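Local atomic coordinates of outer membrane protein Omp121 (Bacteroides thetaiotaomicron, PDB entry 5FQ8), a protein that probably imports nutrients across the outer membrane as a TonB-dependent transporter, and binds calcium and magnesium ions. Residues R776-S781 / N858-I863; T783-E788 / T876-S881. All coordinates share one frame; numbering follows the deposited sequence.

Overall arrangement
Interactions 1 and 2 lie about 42 and 40 Å from the centre of the chain, measured between centres, and away from the known metal and lipid sites. Their own centres are about 10 Å apart. The segments alternate along the chain: R776-S781 runs almost directly into T783-E788, and N858-I863 is followed by T876-S881. Interaction 1 is a short parallel strand pairing. Interaction 2 is the loop packing beside it. They are joined directly. N780 N is 2.9 Å from L785 O, a probable hydrogen bond that links the two segments on either side of S782. S781 O also accepts a hydrogen bond from T876 OG1. V779 CB packs against G784 O.

Interaction 1 (R776-S781 / N858-I863); sequences RIVVNS and NSVNKI
Three backbone hydrogen bonds hold the segments together. V860 N gives a nearly straight bond to I777 O (2.9 Å), and V779 N gives another to V860 O (3.0 Å), each in the plane of the carbonyl. I777 N reaches N858 O at 3.2 Å less well, from above the carbonyl plane, with 141° at the hydrogen. Water 1 extends the pairing: it donates to V779 O and accepts from K862 N. These bonds make 777-778 a short parallel strand beside 859-865, whose other neighbour, 868-873, is antiparallel. The backbone of V778 also bonds to E770 and V787. Apolar contacts occur on both faces. On one, V778 CG2 meets V860 CG2 obliquely at 3.9 Å. On the face of I777 and S859, I777 CG2 lies 4.1 Å from S859 CB. The R776 chain bends at chi3 (-72°), with V860 CG1 3.6 Å above one face of its guanidinium, toward the rim. R776 NE forms a salt bridge with D772. An alanine here would keep CB against V860 CG1 but, without the outer chain and its salt bridge, would probably weaken the packing over V860 and the hold on the D772 loop.

Interaction 2 (T783-E788 / T876-S881); sequences TGLPVE and TPITSS
The flat groups here are peptide planes. I878 CG1 lies over one face of the carbonyl of G784, 3.6 Å from G784 C and almost directly above it. Water 2 donates to the oxygen of this group, G784 O, at 2.7 Å, and makes a weak second bond to T876 O. The preceding peptide, between T783 and G784, has T876 CG2 over one of its faces, 4.0 Å from G784 N. No direct hydrogen bond links the two segments. I878 CG1 is anti to its carbonyl carbon (chi1 -62°), and the chain then extends so that I878 CD1 meets L785 CD2 at 4.0 Å. The two side chains cross at about a right angle. Y886, on helix 880-889, touches both of them. At the backbone angles of G784, phi 93°, a CB would be jammed against the carbonyl oxygen of T783. It would also run into P877 O and I878 CG1, so the lack of a side chain lets the loops approach closely. T783 OG1 has another partner besides L785 N. T876 OG1 bonds S781 O, and I878 is tied through its backbone to L854. The loop resembles an ST turn, closed by a weak bond from L785 N to T783 OG1 with G784 between them, and packs against the segment that leads into helix 880-889.

Interaction 1 (R776-S781 / N858-I863)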
loop_
_atom_site.group_PDB
_atom_site.type_symbol
_atom_site.label_atom_id
_atom_site.label_comp_id
_atom_site.label_asym_id
_atom_site.label_seq_id
_atom_site.Cartn_x
_atom_site.Cartn_y
_atom_site.Cartn_z
ATOM N N ARG B 776 15.534 -29.673 46.069
ATOM C CA ARG B 776 15.770 -30.577 44.958
ATOM C C ARG B 776 14.823 -30.292 43.797
ATOM O O ARG B 776 13.715 -29.781 43.969
ATOM C CB ARG B 776 15.651 -32.019 45.443
ATOM C CG ARG B 776 16.710 -32.387 46.498
ATOM C CD ARG B 776 16.429 -33.724 47.200
ATOM N NE ARG B 776 15.306 -33.622 48.123
ATOM C CZ ARG B 776 14.693 -34.664 48.681
ATOM N NH1 ARG B 776 15.097 -35.895 48.408
ATOM N NH2 ARG B 776 13.674 -34.472 49.511
ATOM N N ILE B 777 15.286 -30.620 42.599
ATOM C CA ILE B 777 14.600 -30.260 41.366
ATOM C C ILE B 777 13.524 -31.292 41.077
ATOM O O ILE B 777 13.784 -32.498 41.089
ATOM C CB ILE B 777 15.604 -30.159 40.208
ATOM C CG1 ILE B 777 14.912 -29.738 38.931
ATOM C CG2 ILE B 777 16.278 -31.451 39.961
ATOM C CD1 ILE B 777 15.100 -28.318 38.671
ATOM N N VAL B 778 12.311 -30.828 40.830
ATOM C CA VAL B 778 11.237 -31.750 40.509
ATOM C C VAL B 778 11.315 -32.084 39.035
ATOM O O VAL B 778 11.455 -31.197 38.196
ATOM C CB VAL B 778 9.870 -31.156 40.865
ATOM C CG1 VAL B 778 8.805 -32.179 40.630
ATOM C CG2 VAL B 778 9.854 -30.685 42.290
ATOM N N VAL B 779 11.219 -33.359 38.711
ATOM C CA VAL B 779 11.172 -33.788 37.330
ATOM C C VAL B 779 9.992 -34.729 37.136
ATOM O O VAL B 779 9.373 -35.195 38.087
ATOM C CB VAL B 779 12.475 -34.465 36.892
ATOM C CG1 VAL B 779 13.595 -33.464 36.889
ATOM C CG2 VAL B 779 12.770 -35.575 37.827
ATOM N N ASN B 780 9.698 -34.996 35.874
ATOM C CA ASN B 780 8.525 -35.752 35.473
ATOM C C ASN B 780 8.822 -37.230 35.598
ATOM O O ASN B 780 9.856 -37.701 35.123
ATOM C CB ASN B 780 8.152 -35.387 34.037
ATOM C CG ASN B 780 7.064 -36.264 33.460
ATOM O OD1 ASN B 780 7.314 -37.394 33.056
ATOM N ND2 ASN B 780 5.858 -35.725 33.373
ATOM N N SER B 781 7.901 -37.955 36.225
ATOM C CA SER B 781 8.129 -39.359 36.532
ATOM C C SER B 781 8.426 -40.175 35.289
ATOM O O SER B 781 9.128 -41.183 35.366
ATOM C CB SER B 781 6.906 -39.918 37.247
ATOM O OG SER B 781 6.316 -38.921 38.058
ATOM N N ASN B 858 20.103 -34.496 41.700
ATOM C CA ASN B 858 19.283 -33.997 42.801
ATOM C C ASN B 858 17.798 -34.039 42.488
ATOM O O ASN B 858 17.032 -33.251 43.036
ATOM C CB ASN B 858 19.667 -32.563 43.174
ATOM C CG ASN B 858 20.378 -32.489 44.492
ATOM O OD1 ASN B 858 21.036 -33.444 44.905
ATOM N ND2 ASN B 858 20.246 -31.358 45.172
ATOM N N SER B 859 17.375 -34.950 41.634
ATOM C CA SER B 859 16.013 -34.923 41.135
ATOM C C SER B 859 15.067 -35.685 42.048
ATOM O O SER B 859 15.423 -36.710 42.625
ATOM C CB SER B 859 15.964 -35.509 39.729
ATOM O OG SER B 859 16.635 -36.750 39.664
ATOM N N VAL B 860 13.852 -35.168 42.178
ATOM C CA VAL B 860 12.785 -35.848 42.888
ATOM C C VAL B 860 11.609 -36.012 41.947
ATOM O O VAL B 860 11.596 -35.491 40.838
ATOM C CB VAL B 860 12.353 -35.090 44.148
ATOM C CG1 VAL B 860 13.548 -34.824 45.014
ATOM C CG2 VAL B 860 11.687 -33.805 43.750
ATOM N N ASN B 861 10.619 -36.760 42.401
ATOM C CA ASN B 861 9.313 -36.796 41.773
ATOM C C ASN B 861 8.310 -36.291 42.790
ATOM O O ASN B 861 8.429 -36.582 43.973
ATOM C CB ASN B 861 8.950 -38.195 41.303
ATOM C CG ASN B 861 9.881 -38.700 40.237
ATOM O OD1 ASN B 861 10.615 -37.931 39.653
ATOM N ND2 ASN B 861 9.853 -39.988 39.975
ATOM N N LYS B 862 7.357 -35.494 42.336
ATOM C CA LYS B 862 6.307 -34.975 43.198
ATOM C C LYS B 862 5.121 -35.918 43.092
ATOM O O LYS B 862 4.483 -36.007 42.039
ATOM C CB LYS B 862 5.933 -33.561 42.780
ATOM C CG LYS B 862 5.069 -32.815 43.753
ATOM C CD LYS B 862 4.623 -31.526 43.102
ATOM C CE LYS B 862 3.849 -30.678 44.059
ATOM N NZ LYS B 862 3.624 -29.339 43.500
ATOM N N ILE B 863 4.846 -36.636 44.172
ATOM C CA ILE B 863 3.759 -37.604 44.215
ATOM C C ILE B 863 2.511 -36.892 44.712
ATOM O O ILE B 863 2.422 -36.515 45.878
ATOM C CB ILE B 863 4.118 -38.796 45.107
ATOM C CG1 ILE B 863 5.353 -39.494 44.555
ATOM C CG2 ILE B 863 2.972 -39.758 45.164
ATOM C CD1 ILE B 863 5.208 -39.892 43.132
HETATM O O HOH W 1 6.995 -35.386 39.462
#

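Interaction 2 (T783-E788 / T876-S881)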
loop_
_atom_site.group_PDB
_atom_site.type_symbol
_atom_site.label_atom_id
_atom_site.label_comp_id
_atom_site.label_asym_id
_atom_site.label_seq_id
_atom_site.Cartn_x
_atom_site.Cartn_y
_atom_site.Cartn_z
ATOM N N THR B 783 9.266 -38.865 31.812
ATOM C CA THR B 783 10.227 -38.371 30.837
ATOM C C THR B 783 11.586 -38.035 31.424
ATOM O O THR B 783 12.590 -38.108 30.710
ATOM C CB THR B 783 9.691 -37.117 30.153
ATOM O OG1 THR B 783 9.319 -36.159 31.148
ATOM C CG2 THR B 783 8.503 -37.460 29.314
ATOM N N GLY B 784 11.644 -37.660 32.694
ATOM C CA GLY B 784 12.870 -37.211 33.302
ATOM C C GLY B 784 13.077 -35.721 33.260
ATOM O O GLY B 784 13.925 -35.221 33.983
ATOM N N LEU B 785 12.314 -35.003 32.465
ATOM C CA LEU B 785 12.533 -33.588 32.218
ATOM C C LEU B 785 12.003 -32.756 33.375
ATOM O O LEU B 785 11.122 -33.193 34.104
ATOM C CB LEU B 785 11.844 -33.167 30.937
ATOM C CG LEU B 785 12.187 -34.021 29.732
ATOM C CD1 LEU B 785 11.218 -33.754 28.619
ATOM C CD2 LEU B 785 13.570 -33.670 29.316
ATOM N N PRO B 786 12.543 -31.565 33.576
ATOM C CA PRO B 786 12.104 -30.750 34.704
ATOM C C PRO B 786 10.650 -30.350 34.581
ATOM O O PRO B 786 10.073 -30.343 33.498
ATOM C CB PRO B 786 13.030 -29.529 34.646
ATOM C CG PRO B 786 13.729 -29.617 33.375
ATOM C CD PRO B 786 13.780 -31.049 32.994
ATOM N N VAL B 787 10.062 -30.029 35.723
ATOM C CA VAL B 787 8.671 -29.617 35.823
ATOM C C VAL B 787 8.629 -28.122 36.094
ATOM O O VAL B 787 9.342 -27.622 36.971
ATOM C CB VAL B 787 7.943 -30.399 36.931
ATOM C CG1 VAL B 787 6.614 -29.755 37.224
ATOM C CG2 VAL B 787 7.751 -31.836 36.520
ATOM N N GLU B 788 7.784 -27.414 35.358
ATOM C CA GLU B 788 7.691 -25.973 35.525
ATOM C C GLU B 788 7.072 -25.614 36.867
ATOM O O GLU B 788 6.105 -26.233 37.309
ATOM C CB GLU B 788 6.872 -25.372 34.386
ATOM C CG GLU B 788 6.609 -23.887 34.510
ATOM C CD GLU B 788 6.254 -23.257 33.197
ATOM O OE1 GLU B 788 6.329 -23.953 32.172
ATOM O OE2 GLU B 788 5.901 -22.067 33.186
ATOM N N THR B 876 14.007 -41.800 36.992
ATOM C CA THR B 876 13.790 -41.799 35.562
ATOM C C THR B 876 14.918 -41.073 34.859
ATOM O O THR B 876 15.170 -39.904 35.165
ATOM C CB THR B 876 12.475 -41.150 35.207
ATOM O OG1 THR B 876 11.431 -41.714 36.001
ATOM C CG2 THR B 876 12.178 -41.450 33.788
ATOM N N PRO B 877 15.614 -41.713 33.935
ATOM C CA PRO B 877 16.590 -41.000 33.121
ATOM C C PRO B 877 15.918 -40.207 32.017
ATOM O O PRO B 877 14.806 -40.504 31.583
ATOM C CB PRO B 877 17.437 -42.130 32.537
ATOM C CG PRO B 877 16.491 -43.251 32.421
ATOM C CD PRO B 877 15.585 -43.149 33.614
ATOM N N ILE B 878 16.612 -39.165 31.588
ATOM C CA ILE B 878 16.286 -38.517 30.330
ATOM C C ILE B 878 16.933 -39.343 29.235
ATOM O O ILE B 878 18.152 -39.496 29.205
ATOM C CB ILE B 878 16.787 -37.070 30.299
ATOM C CG1 ILE B 878 16.129 -36.245 31.389
ATOM C CG2 ILE B 878 16.483 -36.469 28.979
ATOM C CD1 ILE B 878 16.692 -34.848 31.469
ATOM N N THR B 879 16.127 -39.904 28.359
ATOM C CA THR B 879 16.682 -40.819 27.384
ATOM C C THR B 879 17.494 -40.065 26.345
ATOM O O THR B 879 17.359 -38.855 26.168
ATOM C CB THR B 879 15.574 -41.615 26.695
ATOM O OG1 THR B 879 14.663 -40.717 26.052
ATOM C CG2 THR B 879 14.819 -42.447 27.711
ATOM N N SER B 880 18.362 -40.807 25.666
ATOM C CA SER B 880 19.129 -40.241 24.569
ATOM C C SER B 880 18.220 -39.522 23.601
ATOM O O SER B 880 18.516 -38.409 23.160
ATOM C CB SER B 880 19.870 -41.347 23.839
ATOM O OG SER B 880 20.409 -42.252 24.767
ATOM N N SER B 881 17.089 -40.146 23.282
ATOM C CA SER B 881 16.185 -39.596 22.291
ATOM C C SER B 881 15.558 -38.295 22.757
ATOM O O SER B 881 15.099 -37.505 21.927
ATOM C CB SER B 881 15.101 -40.624 21.962
ATOM O OG SER B 881 14.333 -40.223 20.842
HETATM O O HOH W 2 16.028 -36.613 34.962
#